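Local coordinates for protein diaminopropionate ammonia-lyase (Escherichia coli, PDB 4D9I) that catalyses the pyridoxal-phosphate-dependent alpha,beta-elimination of both L- and D-diaminopropionate to pyruvate and ammonia, working as a homodimer of fold type II, at residues B[4-9]-B[313-318]; B[226-231]-B[256-261]; B[319-324]-B[339-344]. One frame throughout, in Å; residues are numbered along the deposited sequence.

Contact 1. Residues B[4-9]-B[313-318]; sequences FSLKID and QDSVAA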
# COMPACT_ATOMS: atom_id res chain seq x y z
N PHE B 4 -11.26 15.31 -5.55
CA PHE B 4 -12.38 14.94 -4.68
C PHE B 4 -12.46 15.85 -3.46
O PHE B 4 -11.44 16.42 -3.06
CB PHE B 4 -12.28 13.46 -4.26
CG PHE B 4 -10.99 13.09 -3.56
CD1 PHE B 4 -10.88 13.19 -2.17
CD2 PHE B 4 -9.90 12.60 -4.27
CE1 PHE B 4 -9.70 12.82 -1.51
CE2 PHE B 4 -8.73 12.23 -3.62
CZ PHE B 4 -8.63 12.34 -2.24
N SER B 5 -13.66 15.97 -2.88
CA SER B 5 -13.88 16.87 -1.76
C SER B 5 -14.27 16.10 -0.51
O SER B 5 -15.41 15.67 -0.36
CB SER B 5 -14.96 17.90 -2.10
OG SER B 5 -14.57 18.71 -3.18
N LEU B 6 -13.31 15.92 0.38
CA LEU B 6 -13.58 15.34 1.69
C LEU B 6 -13.75 16.48 2.66
O LEU B 6 -13.03 17.49 2.60
CB LEU B 6 -12.47 14.39 2.15
CG LEU B 6 -12.27 13.16 1.24
CD1 LEU B 6 -11.16 12.28 1.79
CD2 LEU B 6 -13.55 12.35 1.08
N LYS B 7 -14.72 16.33 3.55
CA LYS B 7 -15.02 17.36 4.53
C LYS B 7 -13.77 17.63 5.37
O LYS B 7 -13.29 16.76 6.08
CB LYS B 7 -16.20 16.91 5.40
CG LYS B 7 -16.55 17.89 6.51
CD LYS B 7 -17.34 17.18 7.60
CE LYS B 7 -17.67 18.16 8.71
NZ LYS B 7 -18.78 17.70 9.60
N ILE B 8 -13.21 18.84 5.23
CA ILE B 8 -12.14 19.30 6.13
C ILE B 8 -12.48 20.71 6.63
O ILE B 8 -12.16 21.70 5.96
CB ILE B 8 -10.76 19.41 5.45
CG1 ILE B 8 -10.36 18.13 4.73
CG2 ILE B 8 -9.69 19.77 6.48
CD1 ILE B 8 -9.38 18.40 3.60
N ASP B 9 -13.12 20.80 7.78
CA ASP B 9 -13.44 22.10 8.35
C ASP B 9 -12.27 22.56 9.21
O ASP B 9 -11.83 21.82 10.09
CB ASP B 9 -14.73 22.03 9.17
CG ASP B 9 -15.96 21.81 8.30
OD1 ASP B 9 -15.96 22.23 7.13
OD2 ASP B 9 -16.95 21.23 8.79
N GLN B 313 -14.17 14.43 7.90
CA GLN B 313 -14.82 13.21 7.48
C GLN B 313 -14.01 11.98 7.93
O GLN B 313 -12.78 12.00 7.87
CB GLN B 313 -14.89 13.23 5.95
CG GLN B 313 -15.88 12.26 5.37
CD GLN B 313 -16.34 12.67 3.99
OE1 GLN B 313 -16.07 13.78 3.52
NE2 GLN B 313 -17.06 11.79 3.36
N ASP B 314 -14.72 10.92 8.34
CA ASP B 314 -14.13 9.62 8.68
C ASP B 314 -13.13 9.10 7.63
O ASP B 314 -12.04 8.64 7.98
CB ASP B 314 -15.23 8.57 8.85
CG ASP B 314 -15.71 8.45 10.28
OD1 ASP B 314 -16.76 7.80 10.50
OD2 ASP B 314 -15.04 8.99 11.20
N SER B 315 -13.52 9.17 6.36
CA SER B 315 -12.72 8.66 5.24
C SER B 315 -11.36 9.34 5.01
O SER B 315 -10.50 8.82 4.29
CB SER B 315 -13.56 8.71 3.95
OG SER B 315 -13.88 10.05 3.61
N VAL B 316 -11.14 10.49 5.66
CA VAL B 316 -9.83 11.15 5.64
C VAL B 316 -8.76 10.22 6.25
O VAL B 316 -7.65 10.13 5.72
CB VAL B 316 -9.88 12.50 6.40
CG1 VAL B 316 -8.48 13.06 6.63
CG2 VAL B 316 -10.73 13.51 5.64
N ALA B 317 -9.13 9.55 7.34
CA ALA B 317 -8.24 8.63 8.05
C ALA B 317 -7.92 7.43 7.17
O ALA B 317 -6.76 7.08 7.02
CB ALA B 317 -8.87 8.20 9.39
N ALA B 318 -8.95 6.86 6.55
CA ALA B 318 -8.78 5.77 5.58
C ALA B 318 -7.77 6.13 4.47
O ALA B 318 -6.88 5.35 4.18
CB ALA B 318 -10.11 5.35 4.99
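K7 and Q313 come together with their CA atoms 5.1 Å apart, where the loop entering strand 8-12 passes the turn between strand 308-312 and helix 315-325, and a pair of hydrogen bonds joins them. One is purely backbone, from Q313 N to K7 O at 3.1 Å. The other uses the Q313 side chain: K7 N gives its hydrogen to Q313 OE1 at 2.9 Å, almost straight with 173° at the hydrogen, and the donor lies in the plane of the amide carbonyl. Both backbone polar groups of K7 are thus taken up by a single residue. Q313 has CG anti to its backbone N (chi1 -163°) and an extended chain beyond, which lets OE1 arrive at K7 N and beside L6 CA. The side chains of L6 and Q313 cross at about a right angle, and L6 CD2 sits 3.8 Å from Q313 OE1. The same methyl lies 3.4 Å from S315 OG. L6 also meets V316, the two side chains sliding past one another in opposite directions, with L6 CB 4.0 Å from V316 CG2. L319, further along the helix, also touches L6. The K7 chain leads away from this patch, and its NZ forms a salt bridge with D261. The contact therefore combines two chemistries: two hydrogen bonds hold the backbone at K7 to the partly exposed Q313, while buried L6 packs on S315 and V316. Because OE1 accepts from K7 N along a nearly linear path, the rotation of the Q313 amide is likely to be well defined, and the N-terminal segment is tied to the chain leading into helix 315-325.

Contact 2. Residues B[226-231]-B[256-261]; sequences HVLLQA and IIVEPD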
# COMPACT_ATOMS: atom_id res chain seq x y z
N HIS B 226 5.18 23.14 11.20
CA HIS B 226 3.83 22.65 11.51
C HIS B 226 3.86 21.38 12.31
O HIS B 226 4.83 20.62 12.22
CB HIS B 226 3.05 22.35 10.23
CG HIS B 226 2.79 23.56 9.38
ND1 HIS B 226 3.77 24.21 8.73
CD2 HIS B 226 1.61 24.25 9.11
CE1 HIS B 226 3.25 25.27 8.07
NE2 HIS B 226 1.93 25.31 8.31
N VAL B 227 2.79 21.13 13.07
CA VAL B 227 2.52 19.81 13.63
C VAL B 227 1.01 19.51 13.56
O VAL B 227 0.18 20.38 13.88
CB VAL B 227 3.11 19.61 15.05
CG1 VAL B 227 2.50 20.58 16.06
CG2 VAL B 227 2.95 18.16 15.51
N LEU B 228 0.68 18.32 13.06
CA LEU B 228 -0.68 17.84 13.07
C LEU B 228 -0.81 16.83 14.19
O LEU B 228 -0.02 15.87 14.28
CB LEU B 228 -1.09 17.24 11.72
CG LEU B 228 -1.61 18.32 10.74
CD1 LEU B 228 -0.45 19.13 10.17
CD2 LEU B 228 -2.44 17.74 9.60
N LEU B 229 -1.78 17.05 15.06
CA LEU B 229 -1.98 16.19 16.20
C LEU B 229 -3.43 15.73 16.25
O LEU B 229 -4.35 16.53 16.46
CB LEU B 229 -1.59 16.96 17.50
CG LEU B 229 -0.11 17.36 17.67
CD1 LEU B 229 0.07 18.31 18.86
CD2 LEU B 229 0.76 16.11 17.83
N GLN B 230 -3.65 14.43 16.06
CA GLN B 230 -4.98 13.85 16.19
C GLN B 230 -5.39 13.84 17.66
O GLN B 230 -4.55 13.62 18.53
CB GLN B 230 -5.07 12.45 15.57
CG GLN B 230 -4.13 11.39 16.14
CD GLN B 230 -2.79 11.37 15.41
OE1 GLN B 230 -1.98 12.27 15.57
NE2 GLN B 230 -2.56 10.34 14.60
N ALA B 231 -6.67 14.07 17.94
CA ALA B 231 -7.10 14.23 19.33
C ALA B 231 -8.39 13.52 19.64
O ALA B 231 -9.43 13.80 19.01
CB ALA B 231 -7.21 15.69 19.69
N ILE B 256 -1.97 22.03 14.36
CA ILE B 256 -3.29 21.72 13.86
C ILE B 256 -3.78 20.46 14.58
O ILE B 256 -3.18 19.40 14.48
CB ILE B 256 -3.27 21.46 12.33
CG1 ILE B 256 -2.74 22.70 11.57
CG2 ILE B 256 -4.67 21.16 11.84
CD1 ILE B 256 -2.11 22.36 10.24
N ILE B 257 -4.90 20.61 15.29
CA ILE B 257 -5.55 19.51 16.01
C ILE B 257 -6.58 18.89 15.08
O ILE B 257 -7.37 19.61 14.43
CB ILE B 257 -6.23 20.04 17.29
CG1 ILE B 257 -5.30 21.01 18.04
CG2 ILE B 257 -6.70 18.89 18.19
CD1 ILE B 257 -3.92 20.47 18.37
N VAL B 258 -6.55 17.56 14.98
CA VAL B 258 -7.39 16.86 14.04
C VAL B 258 -8.37 15.90 14.72
O VAL B 258 -7.97 15.02 15.48
CB VAL B 258 -6.51 16.08 13.02
CG1 VAL B 258 -7.39 15.39 11.98
CG2 VAL B 258 -5.54 17.04 12.36
N GLU B 259 -9.65 16.05 14.41
CA GLU B 259 -10.70 15.19 14.94
C GLU B 259 -11.70 14.75 13.88
O GLU B 259 -12.02 15.50 12.97
CB GLU B 259 -11.47 15.90 16.07
CG GLU B 259 -10.65 16.18 17.31
CD GLU B 259 -11.46 16.92 18.34
OE1 GLU B 259 -11.93 18.04 18.04
OE2 GLU B 259 -11.65 16.37 19.44
N PRO B 260 -12.20 13.51 14.01
CA PRO B 260 -13.37 13.08 13.23
C PRO B 260 -14.60 13.85 13.70
O PRO B 260 -14.75 14.14 14.91
CB PRO B 260 -13.51 11.59 13.57
CG PRO B 260 -12.56 11.29 14.68
CD PRO B 260 -11.70 12.49 14.95
N ASP B 261 -15.46 14.19 12.74
CA ASP B 261 -16.59 15.10 12.96
C ASP B 261 -17.71 14.52 13.82
O ASP B 261 -18.53 15.27 14.32
CB ASP B 261 -17.14 15.62 11.62
CG ASP B 261 -17.75 14.52 10.74
OD1 ASP B 261 -18.41 14.87 9.76
OD2 ASP B 261 -17.57 13.32 11.02
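L228 and I256 lie side by side and point the same way from paired parallel strands, their CD1 methyls 3.6 Å apart. L228 CG and I256 CG1 both lie anti to their own carbonyl carbons (chi1 -86° and -59°), which sets the two chains alongside each other. V258 continues this face, its CG2 touching L228 CD2 at 4.2 Å. I256 CD1 also comes to the edge of the H226 ring, near the ring plane. On the opposite face I257 directs CG2 at A231 CB, 3.6 Å away, and CD1 at L229 CB. Four backbone hydrogen bonds alternate between the strands, from I256 N to V227 O at 2.8 Å through to A231 N to V258 O at 2.9 Å. E259 brings CG to 3.2 Å from A231 O, while its carboxylate accepts hydrogen bonds from the backbone N of I266 and of Y267. An alanine at E259 would probably leave those two amides without their carboxylate partner and open a gap beside A231 O. The strands belong to a beta-alpha-beta unit whose connecting helix, 235-248, packs on L229 through V240 and L241. Helix 338-352 covers the other face at L228 and V258, strand 308-312 flanks strand 254-260, and strand 370-375 flanks 226-230.

Contact 3. Residues B[319-324]-B[339-344]; sequences LGMRVL and SGAVGL
Helices 315-325 and 338-352 cross nearly at right angles here, the axes of their segments 7.4 Å apart and inclined at 85°, with A341 set against G320 and M321. The A341 methyl carries the closest part of the approach: its CB lies 3.3 Å from M321 N and 3.6 Å from G320 C, so it rests on the backbone itself. G320 permits this, since a CB on that residue would run into A341 O. M321 CG closes on the same methyl at 3.7 Å, although M321 sets out away from helix 338-352.

Both helices belong to the domain of this fold type II enzyme that contains the mixed sheet, where V342 of helix 338-352 also packs against Q230 of strand 226-230. About one turn beyond A341, L344 projects toward helix 315-325 with CG anti to its backbone N (chi1 -168°). Its CD1 touches V323 CG1 at 3.6 Å, and the two side chains cross obliquely. L344 and L324 instead slide past each other in opposite directions, with L324 CD2 3.7 Å from L344 CG. L324 also spans back to A341, its CD1 3.9 Å from the alanine CB. L53 of helix 51-57 touches both V323 and L344, and W390 of the second subunit packs on V323.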
# COMPACT_ATOMS: atom_id res chain seq x y z
N LEU B 319 -7.93 7.31 3.87
CA LEU B 319 -7.01 7.81 2.85
C LEU B 319 -5.56 7.87 3.39
O LEU B 319 -4.64 7.40 2.76
CB LEU B 319 -7.46 9.20 2.40
CG LEU B 319 -6.57 10.00 1.43
CD1 LEU B 319 -6.43 9.24 0.12
CD2 LEU B 319 -7.20 11.37 1.19
N GLY B 320 -5.40 8.42 4.59
CA GLY B 320 -4.10 8.41 5.26
C GLY B 320 -3.48 7.03 5.42
O GLY B 320 -2.29 6.85 5.19
N MET B 321 -4.27 6.06 5.89
CA MET B 321 -3.79 4.69 6.06
C MET B 321 -3.18 4.15 4.75
O MET B 321 -2.10 3.53 4.76
CB MET B 321 -4.94 3.77 6.48
CG MET B 321 -5.51 4.05 7.86
SD MET B 321 -7.05 3.16 8.18
CE MET B 321 -6.51 1.46 8.40
N ARG B 322 -3.89 4.35 3.65
CA ARG B 322 -3.44 3.86 2.34
C ARG B 322 -2.19 4.57 1.83
O ARG B 322 -1.30 3.93 1.22
CB ARG B 322 -4.55 3.99 1.31
CG ARG B 322 -5.75 3.09 1.60
CD ARG B 322 -6.79 3.19 0.50
NE ARG B 322 -8.07 2.76 1.03
CZ ARG B 322 -9.07 3.57 1.28
NH1 ARG B 322 -8.98 4.87 1.01
NH2 ARG B 322 -10.17 3.07 1.77
N VAL B 323 -2.14 5.88 2.04
CA VAL B 323 -1.03 6.72 1.53
C VAL B 323 0.26 6.34 2.28
O VAL B 323 1.32 6.19 1.68
CB VAL B 323 -1.32 8.23 1.71
CG1 VAL B 323 -0.07 9.09 1.44
CG2 VAL B 323 -2.50 8.68 0.84
N LEU B 324 0.15 6.17 3.61
CA LEU B 324 1.27 5.71 4.43
C LEU B 324 1.71 4.28 4.13
O LEU B 324 2.91 3.99 4.14
CB LEU B 324 0.95 5.84 5.94
CG LEU B 324 0.89 7.26 6.47
CD1 LEU B 324 0.28 7.32 7.89
CD2 LEU B 324 2.26 7.89 6.46
N SER B 339 -6.88 5.72 13.44
CA SER B 339 -6.52 6.88 14.24
C SER B 339 -5.07 7.33 14.10
O SER B 339 -4.77 8.51 14.30
CB SER B 339 -6.84 6.63 15.72
OG SER B 339 -8.24 6.56 15.87
N GLY B 340 -4.17 6.40 13.82
CA GLY B 340 -2.78 6.73 13.60
C GLY B 340 -2.54 7.60 12.38
O GLY B 340 -1.61 8.39 12.36
N ALA B 341 -3.40 7.43 11.36
CA ALA B 341 -3.13 7.96 10.03
C ALA B 341 -3.83 9.28 9.67
O ALA B 341 -3.54 9.86 8.62
CB ALA B 341 -3.43 6.89 8.97
N VAL B 342 -4.71 9.76 10.54
CA VAL B 342 -5.64 10.83 10.19
C VAL B 342 -4.96 12.18 9.96
O VAL B 342 -5.44 12.96 9.14
CB VAL B 342 -6.82 10.94 11.20
CG1 VAL B 342 -6.38 11.55 12.53
CG2 VAL B 342 -7.97 11.74 10.60
N GLY B 343 -3.88 12.46 10.69
CA GLY B 343 -3.12 13.69 10.47
C GLY B 343 -2.58 13.69 9.05
O GLY B 343 -2.78 14.66 8.28
N LEU B 344 -1.89 12.62 8.68
CA LEU B 344 -1.40 12.45 7.30
C LEU B 344 -2.55 12.46 6.29
O LEU B 344 -2.44 13.03 5.19
CB LEU B 344 -0.57 11.17 7.16
CG LEU B 344 0.26 10.95 5.89
CD1 LEU B 344 -0.62 10.50 4.72
CD2 LEU B 344 1.08 12.19 5.51

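Contact 1 brackets contact 2 along the chain, and contact 3 follows both. Their centres lie 11 to 13 Å apart, with contact 1 on the same side of the chain's centre as each of the others. Contacts 1 and 2 reach the same mixed sheet and are connected by a salt bridge and by packing of D314 on P260. Contacts 1 and 3 share helix 315-325, where F4 packs on L319 and A317 on V342. Contact 2 meets contact 3 where Q230 NE2 probably hydrogen-bonds S339 O, beside packing of L228 on G343. The three together tie the N-terminal segment, the sheet and two crossing helices into one continuous part of the fold.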